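PDB 2QV5: uncharacterized protein Atu2773, which is of unknown function but belongs to the divergent polysaccharide deacetylase family and may therefore act on a carbohydrate substrate. Local coordinates for residues Leu14-Gln19 / Arg154-Leu159; Glu18-Pro23 / Ile123-Gly128; Ala33-Gly38 / Glu56-Phe61; Glu81-Ile86 / Gly128-Leu133. All blocks are in the same frame, centred on the assembly; numbering follows the deposited sequence. Where two conformers were deposited one is given.

The first helix of the chain, the short 16-19, takes part in two contacts. Its start meets residues 154-159 in contact 1, the longest of the four loops. Its end and the residues after it meet the loop 123-128 in contact 2. Contact 3 pairs strand 30-39 with strand 58-62 and closes a short loop nested inside both. Contact 4 then pairs strand 82-88 with strand 128-131. It follows contact 3 in series, nests inside contact 1 and crosses contact 2, with Gly128 shared. Contacts 3 and 4 are two of the strand pairs of the parallel barrel, while contacts 1 and 2 fasten the N-terminal residues at its N-terminal strand ends.

Contact 1 of 4, residues Leu14-Gln19 / Arg154-Leu159; sequences LRPMEQ and RGLLFL
A buried helix-to-loop contact at the end of the barrel where the strands begin sets Pro16 and Met17 of the short helix 16-19 on Gly155-Leu157, the lead-in to strand 157-160. One backbone hydrogen bond joins the segments: Met17 N donates to Gly155 O at 3.2 Å, nearly along the C=O axis. Carbon atoms crowd round the same oxygen. Met17 CG lies 3.2 Å from Gly155 O, because chi1 of 66° sets CG between the backbone N and the carbonyl carbon. The thioether then bends at chi3, and Met17 CE meets Leu157 CB at 4.0 Å. Pro16 presents its ring to the loop. Its CD sits 3.2 Å from Arg154 O, and its CB touches Leu156 CD2 at 3.8 Å. Gly155 has a positive phi (76°), and Arg15 CB and CG lie against its CA. Arg15 is the N-cap residue. Its N donates to Glu18 OE1 at 3.1 Å, which is the backbone-to-side-chain half of a capping box. Arg15 NH2 also forms a straight salt bridge with Glu18 OE2 at 2.8 Å, so the helix start is closed twice. Around the contact, Met17 touches Pro179, and its carbonyl is bonded by Ser245 of helix 244-247. Leu156 packs between helices 109-120 and 141-153, and strand 157-160 pairs with strands 128-131 and 180-186.

Contact 2 of 4, residues Glu18-Pro23 / Ile123-Gly128; sequences EQYARP and ITNYTG
Tyr20 lays its ring over Asn125, covering both the backbone and the side-chain amide. Asn125 CA stands 3.5 Å from the ring centroid and only 9° off the ring normal, a CH-pi contact. The Asn125 amide stacks over the same ring face, its plane turned 22° from that of the ring. Here Asn125 CG approaches Tyr20 CE1 to 3.4 Å. Gln19 CB covers the centre of the opposite ring face, so the ring is sandwiched. Asn125 has left-handed backbone angles, and Thr124 OG1 donates to Asn125 OD1 at 2.8 Å, which helps to fix the amide's rotation. A second touch lies beside the ring. Thr127 CG2 is anti to its carbonyl carbon and reaches Tyr20 O at 3.4 Å. Its OG1 turns elsewhere, to Glu81 OE2. A water donates to Tyr20 O at 2.8 Å and to Asn125 O at 2.9 Å, bridging the two backbones. Glu81 also accepts from Arg22 N, so one carboxylate serves both segments. The arrangement is a CH-pi and amide-aromatic stack by which residues just after helix 16-19 pack on the alpha-to-beta loop that leads from helix 109-120 into barrel strand 128-131.

Contact 3 of 4, residues Ala33-Gly38 / Glu56-Phe61; sequences AIVVGG and EVTLGF
Val36 and Val57 meet through methyls set by their first torsions. Val57 CG1 is anti to its backbone N (chi1 176°), whereas Val36 CG2 is anti to its carbonyl carbon. The two methyls touch at 3.8 Å, the side chains crossing at a slant. They belong to a beta-alpha-beta unit, in which strand 30-39 and strand 58-62 run parallel and helix 43-52 connects them. The short strand axes diverge by 24°, consistent with the twist of a barrel wall. Three backbone hydrogen bonds alternate between the strands. Thr58 N donates to Ile34 O at 2.9 Å, and Val36 N donates to Thr58 O at 3.0 Å. Gly60 N donates to Val36 O, approaching from above the carbonyl plane. CA-H groups back up the bonds: Val35 CA points its hydrogen at Thr58 O, and Leu59 CA does the same to Val36 O. Side chains then sort to two faces. Val35 and Thr58 share the barrel interior, where Val35 CG2 meets Thr58 CB at 4.1 Å, and Val35 also touches Leu159 and Val244. Thr58 OG1 is bonded by Val244 N. Val36 and Leu59 share the outer face, which helices 221-233 and 68-78 help to cover. A water takes the N-H of Ile34 and bonds to Thr58 OG1. Where the strands are closest, glycine faces glycine: Gly37 CA lies 3.9 Å from Gly60 CA and 3.4 Å from Gly60 O.

Contact 4 of 4, residues Glu81-Ile86 / Gly128-Leu133; sequences EILLQI and GVMNYL
Met130 O takes a hydrogen bond from Ile86 N and a CA-H contact from Gln85 CA, both of strand 82-88. The Ile86 N to Met130 O bond is 2.9 Å long and almost straight (170°), and Gln85 CA lies 3.4 Å from Met130 O. The parallel pairing continues on both sides. Leu84 N donates to Gly128 O at 3.0 Å, and Met130 N returns a bond to Leu84 O. Tyr132 N then bonds to Ile86 O from above the carbonyl plane, just where the chain turns a corner. At the other end Gly128 N is buried with no polar partner in the model. Gln85 and Met130 lie side by side and point the same way, into the barrel. Their CG atoms touch at 3.4 Å, a close fit for two methylenes. Met130 chi1 of 57° sets its CG between the backbone N and the carbonyl carbon, on the side of Gln85. Gln85 OE1 accepts from Gly38 N of strand 30-39, two strands away. Leu83 CD1 meets Met130 SD at 4.2 Å, and both side chains touch Leu159. On the outer face Ile86 CG1 rests on Val129 CB at 4.1 Å. Asn131 ND2 donates to Leu133 O at 2.8 Å, holding the turn after the strand. Asn131 OD1 accepts from Asp161 N, just after neighbouring strand 157-160. Helix 109-120 links the two strands in a beta-alpha-beta unit, typical of a parallel alpha/beta barrel and consistent with the polysaccharide deacetylase fold.

Contact 1 of 4, residues Leu14-Gln19 / Arg154-Leu159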
loop_
_atom_site.group_PDB
_atom_site.type_symbol
_atom_site.label_atom_id
_atom_site.label_comp_id
_atom_site.label_asym_id
_atom_site.label_seq_id
_atom_site.Cartn_x
_atom_site.Cartn_y
_atom_site.Cartn_z
ATOM N N LEU A 14 -9.810 1.223 -19.300
ATOM C CA LEU A 14 -9.997 0.771 -17.919
ATOM C C LEU A 14 -8.639 0.533 -17.235
ATOM O O LEU A 14 -7.747 -0.104 -17.788
ATOM C CB LEU A 14 -10.903 -0.464 -17.829
ATOM C CG LEU A 14 -11.409 -0.831 -16.424
ATOM C CD1 LEU A 14 -12.440 0.166 -15.886
ATOM C CD2 LEU A 14 -11.992 -2.209 -16.421
ATOM N N ARG A 15 -8.512 1.096 -16.040
ATOM C CA ARG A 15 -7.278 1.120 -15.277
ATOM C C ARG A 15 -7.330 -0.001 -14.246
ATOM O O ARG A 15 -8.410 -0.324 -13.752
ATOM C CB ARG A 15 -7.159 2.473 -14.566
ATOM C CG ARG A 15 -6.972 3.632 -15.519
ATOM C CD ARG A 15 -7.008 4.964 -14.787
ATOM N NE ARG A 15 -8.362 5.254 -14.325
ATOM C CZ ARG A 15 -8.705 6.333 -13.630
ATOM N NH1 ARG A 15 -7.786 7.238 -13.308
ATOM N NH2 ARG A 15 -9.971 6.504 -13.255
ATOM N N PRO A 16 -6.173 -0.611 -13.932
ATOM C CA PRO A 16 -6.079 -1.556 -12.806
ATOM C C PRO A 16 -6.687 -1.031 -11.508
ATOM O O PRO A 16 -7.374 -1.777 -10.804
ATOM C CB PRO A 16 -4.574 -1.758 -12.643
ATOM C CG PRO A 16 -4.024 -1.550 -14.009
ATOM C CD PRO A 16 -4.898 -0.506 -14.669
ATOM N N MET A 17 -6.498 0.257 -11.226
ATOM C CA MET A 17 -7.046 0.865 -10.012
ATOM C C MET A 17 -8.591 0.922 -9.954
ATOM O O MET A 17 -9.142 1.083 -8.878
ATOM C CB MET A 17 -6.439 2.251 -9.778
ATOM C CG MET A 17 -6.785 3.324 -10.805
ATOM S SD MET A 17 -5.927 4.869 -10.350
ATOM C CE MET A 17 -6.704 5.266 -8.843
ATOM N N GLU A 18 -9.251 0.810 -11.117
ATOM C CA GLU A 18 -10.707 0.650 -11.230
ATOM C C GLU A 18 -11.096 -0.834 -11.276
ATOM O O GLU A 18 -12.013 -1.273 -10.575
ATOM C CB GLU A 18 -11.225 1.349 -12.496
ATOM C CG GLU A 18 -11.090 2.863 -12.486
ATOM C CD GLU A 18 -11.241 3.504 -13.876
ATOM O OE1 GLU A 18 -10.711 2.948 -14.867
ATOM O OE2 GLU A 18 -11.868 4.586 -13.961
ATOM N N GLN A 19 -10.389 -1.597 -12.103
ATOM C CA GLN A 19 -10.708 -3.003 -12.355
ATOM C C GLN A 19 -10.644 -3.879 -11.088
ATOM O O GLN A 19 -11.487 -4.751 -10.888
ATOM C CB GLN A 19 -9.764 -3.542 -13.439
ATOM C CG GLN A 19 -10.277 -4.772 -14.142
ATOM C CD GLN A 19 -9.344 -5.280 -15.227
ATOM O OE1 GLN A 19 -8.504 -4.537 -15.747
ATOM N NE2 GLN A 19 -9.489 -6.560 -15.578
ATOM N N ARG A 154 0.442 3.178 -16.272
ATOM C CA ARG A 154 -0.152 1.840 -16.235
ATOM C C ARG A 154 -1.462 1.809 -15.481
ATOM O O ARG A 154 -2.016 0.736 -15.245
ATOM C CB ARG A 154 0.803 0.854 -15.579
ATOM C CG ARG A 154 2.053 0.703 -16.376
ATOM C CD ARG A 154 3.043 -0.220 -15.704
ATOM N NE ARG A 154 4.245 -0.227 -16.516
ATOM C CZ ARG A 154 4.406 -0.941 -17.622
ATOM N NH1 ARG A 154 3.450 -1.758 -18.070
ATOM N NH2 ARG A 154 5.540 -0.841 -18.285
ATOM N N GLY A 155 -1.952 2.980 -15.097
ATOM C CA GLY A 155 -3.258 3.076 -14.461
ATOM C C GLY A 155 -3.264 2.620 -13.014
ATOM O O GLY A 155 -4.302 2.204 -12.494
ATOM N N LEU A 156 -2.108 2.700 -12.364
ATOM C CA LEU A 156 -1.962 2.311 -10.971
ATOM C C LEU A 156 -1.866 3.550 -10.083
ATOM O O LEU A 156 -1.359 4.601 -10.510
ATOM C CB LEU A 156 -0.684 1.474 -10.778
ATOM C CG LEU A 156 -0.537 0.143 -11.518
ATOM C CD1 LEU A 156 0.940 -0.256 -11.644
ATOM C CD2 LEU A 156 -1.330 -0.937 -10.795
ATOM N N LEU A 157 -2.336 3.415 -8.844
ATOM C CA LEU A 157 -2.184 4.471 -7.847
ATOM C C LEU A 157 -0.871 4.277 -7.116
ATOM O O LEU A 157 -0.345 3.173 -7.097
ATOM C CB LEU A 157 -3.347 4.447 -6.848
ATOM C CG LEU A 157 -3.529 3.271 -5.877
ATOM C CD1 LEU A 157 -2.745 3.446 -4.578
ATOM C CD2 LEU A 157 -4.988 3.208 -5.563
ATOM N N PHE A 158 -0.355 5.349 -6.516
ATOM C CA PHE A 158 0.867 5.304 -5.697
ATOM C C PHE A 158 0.510 5.724 -4.267
ATOM O O PHE A 158 0.073 6.852 -4.024
ATOM C CB PHE A 158 1.927 6.250 -6.305
ATOM C CG PHE A 158 3.284 6.187 -5.636
ATOM C CD1 PHE A 158 4.312 5.435 -6.197
ATOM C CD2 PHE A 158 3.546 6.911 -4.474
ATOM C CE1 PHE A 158 5.571 5.375 -5.595
ATOM C CE2 PHE A 158 4.796 6.853 -3.860
ATOM C CZ PHE A 158 5.811 6.091 -4.422
ATOM N N LEU A 159 0.693 4.822 -3.316
ATOM C CA LEU A 159 0.478 5.145 -1.915
ATOM C C LEU A 159 1.841 5.327 -1.241
ATOM O O LEU A 159 2.670 4.420 -1.211
ATOM C CB LEU A 159 -0.363 4.054 -1.225
ATOM C CG LEU A 159 -0.632 4.260 0.272
ATOM C CD1 LEU A 159 -1.591 5.425 0.525
ATOM C CD2 LEU A 159 -1.151 3.001 0.905
#

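Contact 2 of 4, residues Glu18-Pro23 / Ile123-Gly128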
loop_
_atom_site.group_PDB
_atom_site.type_symbol
_atom_site.label_atom_id
_atom_site.label_comp_id
_atom_site.label_asym_id
_atom_site.label_seq_id
_atom_site.Cartn_x
_atom_site.Cartn_y
_atom_site.Cartn_z
ATOM N N GLU A 18 -9.251 0.810 -11.117
ATOM C CA GLU A 18 -10.707 0.650 -11.230
ATOM C C GLU A 18 -11.096 -0.834 -11.276
ATOM O O GLU A 18 -12.013 -1.273 -10.575
ATOM C CB GLU A 18 -11.225 1.349 -12.496
ATOM C CG GLU A 18 -11.090 2.863 -12.486
ATOM C CD GLU A 18 -11.241 3.504 -13.876
ATOM O OE1 GLU A 18 -10.711 2.948 -14.867
ATOM O OE2 GLU A 18 -11.868 4.586 -13.961
ATOM N N GLN A 19 -10.389 -1.597 -12.103
ATOM C CA GLN A 19 -10.708 -3.003 -12.355
ATOM C C GLN A 19 -10.644 -3.879 -11.088
ATOM O O GLN A 19 -11.487 -4.751 -10.888
ATOM C CB GLN A 19 -9.764 -3.542 -13.439
ATOM C CG GLN A 19 -10.277 -4.772 -14.142
ATOM C CD GLN A 19 -9.344 -5.280 -15.227
ATOM O OE1 GLN A 19 -8.504 -4.537 -15.747
ATOM N NE2 GLN A 19 -9.489 -6.560 -15.578
ATOM N N TYR A 20 -9.669 -3.611 -10.225
ATOM C CA TYR A 20 -9.426 -4.439 -9.039
ATOM C C TYR A 20 -9.762 -3.731 -7.733
ATOM O O TYR A 20 -9.376 -4.181 -6.653
ATOM C CB TYR A 20 -7.972 -4.927 -9.030
ATOM C CG TYR A 20 -7.607 -5.548 -10.351
ATOM C CD1 TYR A 20 -8.283 -6.671 -10.821
ATOM C CD2 TYR A 20 -6.592 -5.002 -11.142
ATOM C CE1 TYR A 20 -7.970 -7.232 -12.054
ATOM C CE2 TYR A 20 -6.269 -5.552 -12.370
ATOM C CZ TYR A 20 -6.953 -6.670 -12.818
ATOM O OH TYR A 20 -6.619 -7.221 -14.029
ATOM N N ALA A 21 -10.448 -2.599 -7.849
ATOM C CA ALA A 21 -10.961 -1.877 -6.689
ATOM C C ALA A 21 -11.989 -2.708 -5.920
ATOM O O ALA A 21 -12.826 -3.379 -6.515
ATOM C CB ALA A 21 -11.581 -0.572 -7.142
ATOM N N ARG A 22 -11.925 -2.677 -4.594
ATOM C CA ARG A 22 -13.035 -3.226 -3.815
ATOM C C ARG A 22 -14.223 -2.237 -3.825
ATOM O O ARG A 22 -14.054 -1.068 -3.470
ATOM C CB ARG A 22 -12.608 -3.580 -2.390
ATOM C CG ARG A 22 -13.788 -4.011 -1.520
ATOM C CD ARG A 22 -13.364 -4.348 -0.118
ATOM N NE ARG A 22 -14.540 -4.650 0.681
ATOM C CZ ARG A 22 -15.176 -5.821 0.687
ATOM N NH1 ARG A 22 -14.745 -6.841 -0.057
ATOM N NH2 ARG A 22 -16.255 -5.969 1.448
ATOM N N PRO A 23 -15.418 -2.704 -4.241
ATOM C CA PRO A 23 -16.611 -1.843 -4.208
ATOM C C PRO A 23 -16.984 -1.420 -2.789
ATOM O O PRO A 23 -16.705 -2.131 -1.832
ATOM C CB PRO A 23 -17.723 -2.721 -4.801
ATOM C CG PRO A 23 -17.061 -3.879 -5.398
ATOM C CD PRO A 23 -15.725 -4.054 -4.747
ATOM N N ILE A 123 2.867 -10.643 -8.838
ATOM C CA ILE A 123 1.440 -10.847 -8.583
ATOM C C ILE A 123 0.604 -10.120 -9.643
ATOM O O ILE A 123 1.134 -9.412 -10.483
ATOM C CB ILE A 123 0.991 -10.349 -7.175
ATOM C CG1 ILE A 123 1.317 -8.868 -6.973
ATOM C CG2 ILE A 123 1.620 -11.196 -6.046
ATOM C CD1 ILE A 123 0.530 -8.246 -5.829
ATOM N N THR A 124 -0.709 -10.291 -9.580
ATOM C CA THR A 124 -1.608 -9.557 -10.459
ATOM C C THR A 124 -2.766 -9.060 -9.608
ATOM O O THR A 124 -2.834 -9.374 -8.422
ATOM C CB THR A 124 -2.076 -10.414 -11.669
ATOM O OG1 THR A 124 -2.934 -9.636 -12.520
ATOM C CG2 THR A 124 -2.810 -11.659 -11.217
ATOM N N ASN A 125 -3.642 -8.264 -10.221
ATOM C CA ASN A 125 -4.904 -7.841 -9.634
ATOM C C ASN A 125 -4.760 -6.896 -8.448
ATOM O O ASN A 125 -5.564 -6.908 -7.506
ATOM C CB ASN A 125 -5.817 -9.047 -9.354
ATOM C CG ASN A 125 -6.258 -9.748 -10.642
ATOM O OD1 ASN A 125 -5.541 -9.760 -11.653
ATOM N ND2 ASN A 125 -7.443 -10.301 -10.621
ATOM N N TYR A 126 -3.719 -6.071 -8.516
ATOM C CA TYR A 126 -3.484 -5.028 -7.520
ATOM C C TYR A 126 -3.842 -3.658 -8.101
ATOM O O TYR A 126 -3.778 -3.473 -9.307
ATOM C CB TYR A 126 -2.050 -5.068 -6.966
ATOM C CG TYR A 126 -0.940 -5.034 -7.994
ATOM C CD1 TYR A 126 -0.335 -3.827 -8.361
ATOM C CD2 TYR A 126 -0.472 -6.207 -8.576
ATOM C CE1 TYR A 126 0.694 -3.801 -9.298
ATOM C CE2 TYR A 126 0.545 -6.194 -9.509
ATOM C CZ TYR A 126 1.125 -4.985 -9.861
ATOM O OH TYR A 126 2.143 -4.982 -10.776
ATOM N N THR A 127 -4.266 -2.731 -7.238
ATOM C CA THR A 127 -4.767 -1.430 -7.686
ATOM C C THR A 127 -3.658 -0.426 -7.730
ATOM O O THR A 127 -3.781 0.614 -8.362
ATOM C CB THR A 127 -5.861 -0.845 -6.757
ATOM O OG1 THR A 127 -5.429 -0.915 -5.386
ATOM C CG2 THR A 127 -7.164 -1.586 -6.934
ATOM N N GLY A 128 -2.580 -0.704 -7.011
ATOM C CA GLY A 128 -1.514 0.257 -6.973
ATOM C C GLY A 128 -0.300 -0.259 -6.267
ATOM O O GLY A 128 -0.255 -1.424 -5.853
HETATM O O HOH W 1 -6.955 -5.174 -5.710
#

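Contact 3 of 4, residues Ala33-Gly38 / Glu56-Phe61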
loop_
_atom_site.group_PDB
_atom_site.type_symbol
_atom_site.label_atom_id
_atom_site.label_comp_id
_atom_site.label_asym_id
_atom_site.label_seq_id
_atom_site.Cartn_x
_atom_site.Cartn_y
_atom_site.Cartn_z
ATOM N N ALA A 33 -9.421 3.977 5.022
ATOM C CA ALA A 33 -8.720 2.817 4.447
ATOM C C ALA A 33 -7.610 2.421 5.406
ATOM O O ALA A 33 -7.006 3.276 6.048
ATOM C CB ALA A 33 -8.137 3.118 3.062
ATOM N N ILE A 34 -7.377 1.121 5.540
ATOM C CA ILE A 34 -6.269 0.617 6.367
ATOM C C ILE A 34 -5.524 -0.387 5.515
ATOM O O ILE A 34 -6.144 -1.299 4.964
ATOM C CB ILE A 34 -6.741 -0.072 7.685
ATOM C CG1 ILE A 34 -7.357 0.939 8.658
ATOM C CG2 ILE A 34 -5.556 -0.800 8.372
ATOM C CD1 ILE A 34 -8.355 0.322 9.633
ATOM N N VAL A 35 -4.215 -0.189 5.377
ATOM C CA VAL A 35 -3.357 -1.131 4.697
ATOM C C VAL A 35 -2.534 -1.926 5.711
ATOM O O VAL A 35 -1.829 -1.357 6.557
ATOM C CB VAL A 35 -2.414 -0.419 3.694
ATOM C CG1 VAL A 35 -1.619 -1.429 2.864
ATOM C CG2 VAL A 35 -3.199 0.507 2.801
ATOM N N VAL A 36 -2.635 -3.247 5.631
ATOM C CA VAL A 36 -1.742 -4.105 6.386
ATOM C C VAL A 36 -0.768 -4.699 5.375
ATOM O O VAL A 36 -1.159 -5.466 4.489
ATOM C CB VAL A 36 -2.486 -5.199 7.194
ATOM C CG1 VAL A 36 -1.475 -6.107 7.915
ATOM C CG2 VAL A 36 -3.426 -4.567 8.210
ATOM N N GLY A 37 0.499 -4.324 5.502
ATOM C CA GLY A 37 1.500 -4.729 4.533
ATOM C C GLY A 37 2.401 -5.849 5.018
ATOM O O GLY A 37 2.231 -6.371 6.126
ATOM N N GLY A 38 3.352 -6.230 4.176
ATOM C CA GLY A 38 4.301 -7.281 4.531
ATOM C C GLY A 38 3.857 -8.695 4.189
ATOM O O GLY A 38 4.541 -9.647 4.555
ATOM N N GLU A 56 -12.453 -5.614 3.934
ATOM C CA GLU A 56 -12.397 -4.170 3.724
ATOM C C GLU A 56 -10.990 -3.633 3.958
ATOM O O GLU A 56 -10.675 -2.536 3.531
ATOM C CB GLU A 56 -13.379 -3.462 4.654
ATOM C CG GLU A 56 -14.855 -3.620 4.265
ATOM C CD GLU A 56 -15.508 -4.880 4.846
ATOM O OE1 GLU A 56 -14.809 -5.701 5.491
ATOM O OE2 GLU A 56 -16.730 -5.048 4.647
ATOM N N VAL A 57 -10.165 -4.411 4.657
ATOM C CA VAL A 57 -8.776 -4.052 4.912
ATOM C C VAL A 57 -7.954 -4.344 3.661
ATOM O O VAL A 57 -7.955 -5.467 3.133
ATOM C CB VAL A 57 -8.230 -4.796 6.151
ATOM C CG1 VAL A 57 -6.735 -4.502 6.384
ATOM C CG2 VAL A 57 -9.036 -4.413 7.389
ATOM N N THR A 58 -7.254 -3.321 3.187
ATOM C CA THR A 58 -6.392 -3.432 2.013
ATOM C C THR A 58 -5.116 -4.165 2.426
ATOM O O THR A 58 -4.591 -3.925 3.510
ATOM C CB THR A 58 -6.078 -2.028 1.458
ATOM O OG1 THR A 58 -7.309 -1.402 1.079
ATOM C CG2 THR A 58 -5.130 -2.076 0.249
ATOM N N LEU A 59 -4.631 -5.069 1.578
ATOM C CA LEU A 59 -3.417 -5.828 1.914
ATOM C C LEU A 59 -2.228 -5.468 1.026
ATOM O O LEU A 59 -2.344 -5.420 -0.197
ATOM C CB LEU A 59 -3.700 -7.342 1.897
ATOM C CG LEU A 59 -4.873 -7.822 2.779
ATOM C CD1 LEU A 59 -5.115 -9.309 2.574
ATOM C CD2 LEU A 59 -4.660 -7.536 4.248
ATOM N N GLY A 60 -1.082 -5.202 1.646
ATOM C CA GLY A 60 0.143 -4.919 0.907
ATOM C C GLY A 60 0.989 -6.174 0.798
ATOM O O GLY A 60 1.259 -6.836 1.813
ATOM N N PHE A 61 1.377 -6.518 -0.429
ATOM C CA PHE A 61 2.150 -7.737 -0.680
ATOM C C PHE A 61 3.609 -7.366 -0.881
ATOM O O PHE A 61 3.918 -6.472 -1.658
ATOM C CB PHE A 61 1.608 -8.475 -1.915
ATOM C CG PHE A 61 0.436 -9.344 -1.611
ATOM C CD1 PHE A 61 -0.737 -8.801 -1.092
ATOM C CD2 PHE A 61 0.509 -10.708 -1.805
ATOM C CE1 PHE A 61 -1.820 -9.594 -0.774
ATOM C CE2 PHE A 61 -0.574 -11.507 -1.498
ATOM C CZ PHE A 61 -1.749 -10.946 -0.985
HETATM O O HOH W 2 -8.907 -0.603 3.352
#

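Contact 4 of 4, residues Glu81-Ile86 / Gly128-Leu133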
loop_
_atom_site.group_PDB
_atom_site.type_symbol
_atom_site.label_atom_id
_atom_site.label_comp_id
_atom_site.label_asym_id
_atom_site.label_seq_id
_atom_site.Cartn_x
_atom_site.Cartn_y
_atom_site.Cartn_z
ATOM N N GLU A 81 -8.985 -5.665 -1.461
ATOM C CA GLU A 81 -8.139 -4.902 -2.387
ATOM C C GLU A 81 -6.678 -5.147 -2.020
ATOM O O GLU A 81 -6.328 -5.265 -0.847
ATOM C CB GLU A 81 -8.432 -3.408 -2.309
ATOM C CG GLU A 81 -8.013 -2.642 -3.551
ATOM C CD GLU A 81 -8.406 -1.182 -3.500
ATOM O OE1 GLU A 81 -9.631 -0.902 -3.514
ATOM O OE2 GLU A 81 -7.485 -0.324 -3.467
ATOM N N ILE A 82 -5.817 -5.234 -3.028
ATOM C CA ILE A 82 -4.402 -5.578 -2.845
ATOM C C ILE A 82 -3.497 -4.459 -3.377
ATOM O O ILE A 82 -3.803 -3.895 -4.424
ATOM C CB ILE A 82 -4.093 -6.937 -3.565
ATOM C CG1 ILE A 82 -4.331 -8.130 -2.636
ATOM C CG2 ILE A 82 -2.647 -7.042 -4.041
ATOM C CD1 ILE A 82 -5.749 -8.494 -2.390
ATOM N N LEU A 83 -2.394 -4.173 -2.680
ATOM C CA LEU A 83 -1.322 -3.287 -3.179
ATOM C C LEU A 83 -0.007 -4.059 -3.263
ATOM O O LEU A 83 0.231 -4.973 -2.464
ATOM C CB LEU A 83 -1.138 -2.079 -2.264
ATOM C CG LEU A 83 -2.293 -1.079 -2.157
ATOM C CD1 LEU A 83 -1.972 0.024 -1.195
ATOM C CD2 LEU A 83 -2.633 -0.481 -3.511
ATOM N N LEU A 84 0.841 -3.695 -4.226
ATOM C CA LEU A 84 2.188 -4.254 -4.319
ATOM C C LEU A 84 3.208 -3.352 -3.617
ATOM O O LEU A 84 3.319 -2.187 -3.955
ATOM C CB LEU A 84 2.588 -4.400 -5.788
ATOM C CG LEU A 84 3.959 -5.017 -6.084
ATOM C CD1 LEU A 84 4.107 -6.419 -5.461
ATOM C CD2 LEU A 84 4.140 -5.055 -7.574
ATOM N N GLN A 85 3.957 -3.891 -2.660
ATOM C CA GLN A 85 5.015 -3.105 -1.999
ATOM C C GLN A 85 6.340 -3.203 -2.745
ATOM O O GLN A 85 6.889 -4.294 -2.904
ATOM C CB GLN A 85 5.235 -3.545 -0.561
ATOM C CG GLN A 85 4.166 -3.131 0.393
ATOM C CD GLN A 85 4.312 -3.790 1.754
ATOM O OE1 GLN A 85 4.135 -4.997 1.892
ATOM N NE2 GLN A 85 4.623 -2.991 2.769
ATOM N N ILE A 86 6.861 -2.056 -3.161
ATOM C CA ILE A 86 8.094 -1.984 -3.930
ATOM C C ILE A 86 9.263 -1.566 -3.040
ATOM O O ILE A 86 9.220 -0.496 -2.437
ATOM C CB ILE A 86 7.941 -0.982 -5.100
ATOM C CG1 ILE A 86 6.776 -1.395 -6.002
ATOM C CG2 ILE A 86 9.234 -0.876 -5.909
ATOM C CD1 ILE A 86 6.996 -2.727 -6.680
ATOM N N GLY A 128 -2.580 -0.704 -7.011
ATOM C CA GLY A 128 -1.514 0.257 -6.973
ATOM C C GLY A 128 -0.300 -0.259 -6.267
ATOM O O GLY A 128 -0.255 -1.424 -5.853
ATOM N N VAL A 129 0.673 0.630 -6.105
ATOM C CA VAL A 129 1.925 0.284 -5.461
ATOM C C VAL A 129 2.122 1.145 -4.221
ATOM O O VAL A 129 1.579 2.256 -4.117
ATOM C CB VAL A 129 3.161 0.420 -6.411
ATOM C CG1 VAL A 129 2.988 -0.391 -7.692
ATOM C CG2 VAL A 129 3.430 1.873 -6.743
ATOM N N MET A 130 2.891 0.627 -3.273
ATOM C CA MET A 130 3.300 1.432 -2.133
ATOM C C MET A 130 4.790 1.227 -1.894
ATOM O O MET A 130 5.347 0.219 -2.305
ATOM C CB MET A 130 2.448 1.136 -0.875
ATOM C CG MET A 130 2.422 -0.313 -0.403
ATOM S SD MET A 130 1.469 -0.683 1.124
ATOM C CE MET A 130 1.744 0.777 2.100
ATOM N N ASN A 131 5.439 2.203 -1.270
ATOM C CA ASN A 131 6.866 2.089 -0.981
ATOM C C ASN A 131 7.082 1.144 0.183
ATOM O O ASN A 131 6.281 1.108 1.115
ATOM C CB ASN A 131 7.474 3.457 -0.649
ATOM C CG ASN A 131 6.824 4.111 0.545
ATOM O OD1 ASN A 131 5.636 4.431 0.522
ATOM N ND2 ASN A 131 7.600 4.304 1.608
ATOM N N TYR A 132 8.135 0.342 0.092
ATOM C CA TYR A 132 8.706 -0.274 1.268
ATOM C C TYR A 132 10.009 0.471 1.503
ATOM O O TYR A 132 10.898 0.469 0.630
ATOM C CB TYR A 132 8.949 -1.773 1.093
ATOM C CG TYR A 132 9.640 -2.375 2.304
ATOM C CD1 TYR A 132 9.076 -2.258 3.580
ATOM C CD2 TYR A 132 10.867 -3.027 2.182
ATOM C CE1 TYR A 132 9.715 -2.784 4.703
ATOM C CE2 TYR A 132 11.513 -3.567 3.302
ATOM C CZ TYR A 132 10.931 -3.440 4.558
ATOM O OH TYR A 132 11.565 -3.964 5.665
ATOM N N LEU A 133 10.086 1.129 2.660
ATOM C CA LEU A 133 11.203 2.012 3.043
ATOM C C LEU A 133 11.310 3.213 2.103
ATOM O O LEU A 133 10.324 3.917 1.895
ATOM C CB LEU A 133 12.523 1.241 3.214
ATOM C CG LEU A 133 12.511 0.032 4.161
ATOM C CD1 LEU A 133 13.852 -0.644 4.160
ATOM C CD2 LEU A 133 12.128 0.437 5.574
HETATM O O HOH W 3 5.159 0.297 3.545
#